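Uncharacterized protein TCIL3000_10_9440 (Trypanosoma congolense, PDB 5KMX) is of unknown function but, as an insect-stage trypanosome surface antigen with a bilobed ectodomain, probably acts as a membrane-anchored sensor. Local coordinates at residues 85-90 and 158-163. Sequence-based numbering, arbitrary orientation.
Sequences FTRRTP and LYLVAG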
loop_
_atom_site.group_PDB
_atom_site.type_symbol
_atom_site.label_atom_id
_atom_site.label_comp_id
_atom_site.label_asym_id
_atom_site.label_seq_id
_atom_site.Cartn_x
_atom_site.Cartn_y
_atom_site.Cartn_z
ATOM N N PHE A 85 14.059 -11.868 -5.810
ATOM C CA PHE A 85 12.956 -11.912 -6.756
ATOM C C PHE A 85 12.812 -10.568 -7.451
ATOM O O PHE A 85 13.429 -9.584 -7.046
ATOM C CB PHE A 85 11.651 -12.293 -6.049
ATOM C CG PHE A 85 11.194 -11.292 -5.023
ATOM C CD1 PHE A 85 11.722 -11.299 -3.742
ATOM C CD2 PHE A 85 10.222 -10.354 -5.337
ATOM C CE1 PHE A 85 11.296 -10.383 -2.796
ATOM C CE2 PHE A 85 9.795 -9.434 -4.395
ATOM C CZ PHE A 85 10.332 -9.450 -3.123
ATOM N N THR A 86 12.007 -10.544 -8.508
ATOM C CA THR A 86 11.732 -9.319 -9.248
ATOM C C THR A 86 10.253 -8.986 -9.140
ATOM O O THR A 86 9.414 -9.884 -9.101
ATOM C CB THR A 86 12.119 -9.450 -10.735
ATOM O OG1 THR A 86 13.462 -9.935 -10.844
ATOM C CG2 THR A 86 12.007 -8.104 -11.442
ATOM N N ARG A 87 9.943 -7.694 -9.083
ATOM C CA ARG A 87 8.559 -7.233 -9.062
ATOM C C ARG A 87 8.353 -6.134 -10.090
ATOM O O ARG A 87 9.142 -5.193 -10.176
ATOM C CB ARG A 87 8.170 -6.727 -7.671
ATOM C CG ARG A 87 6.791 -6.066 -7.608
ATOM C CD ARG A 87 5.674 -7.049 -7.932
ATOM N NE ARG A 87 5.560 -8.075 -6.900
ATOM C CZ ARG A 87 4.855 -7.940 -5.781
ATOM N NH1 ARG A 87 4.181 -6.822 -5.540
ATOM N NH2 ARG A 87 4.820 -8.929 -4.900
ATOM N N ARG A 88 7.283 -6.263 -10.864
ATOM C CA ARG A 88 6.895 -5.243 -11.825
ATOM C C ARG A 88 5.586 -4.609 -11.373
ATOM O O ARG A 88 4.645 -5.313 -11.009
ATOM C CB ARG A 88 6.749 -5.846 -13.220
ATOM C CG ARG A 88 6.980 -4.856 -14.342
ATOM C CD ARG A 88 7.111 -5.564 -15.673
ATOM N NE ARG A 88 5.813 -5.881 -16.262
ATOM C CZ ARG A 88 5.626 -6.777 -17.226
ATOM N NH1 ARG A 88 6.651 -7.471 -17.708
ATOM N NH2 ARG A 88 4.407 -6.991 -17.705
ATOM N N THR A 89 5.539 -3.281 -11.390
ATOM C CA THR A 89 4.365 -2.542 -10.947
ATOM C C THR A 89 4.039 -1.422 -11.927
ATOM O O THR A 89 4.937 -0.703 -12.365
ATOM C CB THR A 89 4.576 -1.936 -9.547
ATOM O OG1 THR A 89 5.009 -2.954 -8.637
ATOM C CG2 THR A 89 3.288 -1.311 -9.032
ATOM N N PRO A 90 2.752 -1.267 -12.281
ATOM C CA PRO A 90 2.406 -0.128 -13.137
ATOM C C PRO A 90 2.562 1.200 -12.406
ATOM O O PRO A 90 2.185 1.308 -11.239
ATOM C CB PRO A 90 0.941 -0.390 -13.501
ATOM C CG PRO A 90 0.426 -1.271 -12.421
ATOM C CD PRO A 90 1.585 -2.122 -12.003
ATOM N N LEU A 158 5.997 1.657 -2.552
ATOM C CA LEU A 158 5.806 0.261 -2.931
ATOM C C LEU A 158 6.098 -0.673 -1.759
ATOM O O LEU A 158 7.219 -0.706 -1.249
ATOM C CB LEU A 158 6.706 -0.093 -4.117
ATOM C CG LEU A 158 6.544 -1.498 -4.704
ATOM C CD1 LEU A 158 5.190 -1.646 -5.379
ATOM C CD2 LEU A 158 7.671 -1.802 -5.678
ATOM N N TYR A 159 5.087 -1.434 -1.345
ATOM C CA TYR A 159 5.226 -2.371 -0.233
ATOM C C TYR A 159 5.368 -3.805 -0.736
ATOM O O TYR A 159 4.543 -4.280 -1.519
ATOM C CB TYR A 159 4.022 -2.279 0.708
ATOM C CG TYR A 159 3.694 -0.877 1.175
ATOM C CD1 TYR A 159 3.051 0.022 0.335
ATOM C CD2 TYR A 159 4.010 -0.460 2.460
ATOM C CE1 TYR A 159 2.746 1.298 0.756
ATOM C CE2 TYR A 159 3.706 0.815 2.891
ATOM C CZ TYR A 159 3.073 1.690 2.035
ATOM O OH TYR A 159 2.765 2.963 2.456
ATOM N N LEU A 160 6.414 -4.488 -0.277
ATOM C CA LEU A 160 6.639 -5.889 -0.612
ATOM C C LEU A 160 6.653 -6.722 0.665
ATOM O O LEU A 160 6.982 -6.212 1.737
ATOM C CB LEU A 160 7.954 -6.057 -1.376
ATOM C CG LEU A 160 8.100 -5.185 -2.627
ATOM C CD1 LEU A 160 9.492 -5.326 -3.220
ATOM C CD2 LEU A 160 7.037 -5.532 -3.658
ATOM N N VAL A 161 6.292 -7.997 0.545
ATOM C CA VAL A 161 6.228 -8.891 1.698
ATOM C C VAL A 161 6.978 -10.194 1.437
ATOM O O VAL A 161 6.742 -10.869 0.435
ATOM C CB VAL A 161 4.770 -9.224 2.070
ATOM C CG1 VAL A 161 4.723 -10.099 3.317
ATOM C CG2 VAL A 161 3.976 -7.947 2.282
ATOM N N ALA A 162 7.877 -10.539 2.355
ATOM C CA ALA A 162 8.619 -11.791 2.283
ATOM C C ALA A 162 8.134 -12.761 3.354
ATOM O O ALA A 162 8.202 -12.465 4.547
ATOM C CB ALA A 162 10.107 -11.538 2.435
ATOM N N GLY A 163 7.646 -13.918 2.921
ATOM C CA GLY A 163 7.176 -14.939 3.838
ATOM C C GLY A 163 8.328 -15.768 4.374
ATOM O O GLY A 163 9.318 -16.001 3.677
#
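Phe-85, Arg-87 and Thr-89 face Leu-160 and Leu-158 across two strand segments, 85-90 and 158-163, whose axes approach to 10.2 Å and run roughly antiparallel at 146°; that spacing, with no hydrogen bond between them, identifies side-chain packing here, although their parent strands pair along another part of their length. Alternate residues of 85-90 point their CB atoms at the other strand, as the extended backbone dictates. Leu-160 parts its methyls between two neighbours: CD1 comes obliquely to CZ of the Phe-85 ring at 4.2 Å, while CD2 lies over one face of the Arg-87 guanidinium, offset toward its rim and 3.7 Å from NH1. Chi1 (173°) sets Arg-87 CG beside that methyl, and bends at chi2 and chi3 fold the chain so that CZ also lies against it. Arg-87 NH1 hydrogen-bonds to Gln-177 O, with long, weak ion pairs from NH1 to Asp-185 and NH2 to Glu-172. Leu-158 CD1 meets Thr-89 OG1 at 3.5 Å, a methyl-to-hydroxyl van der Waals contact in which the side chains slide past each other in opposite directions. In the mixed sheet, 85-90 pairs with strand 72-79 and Leu-158 bonds to strand 197-204, whose Leu-202 touches Leu-160.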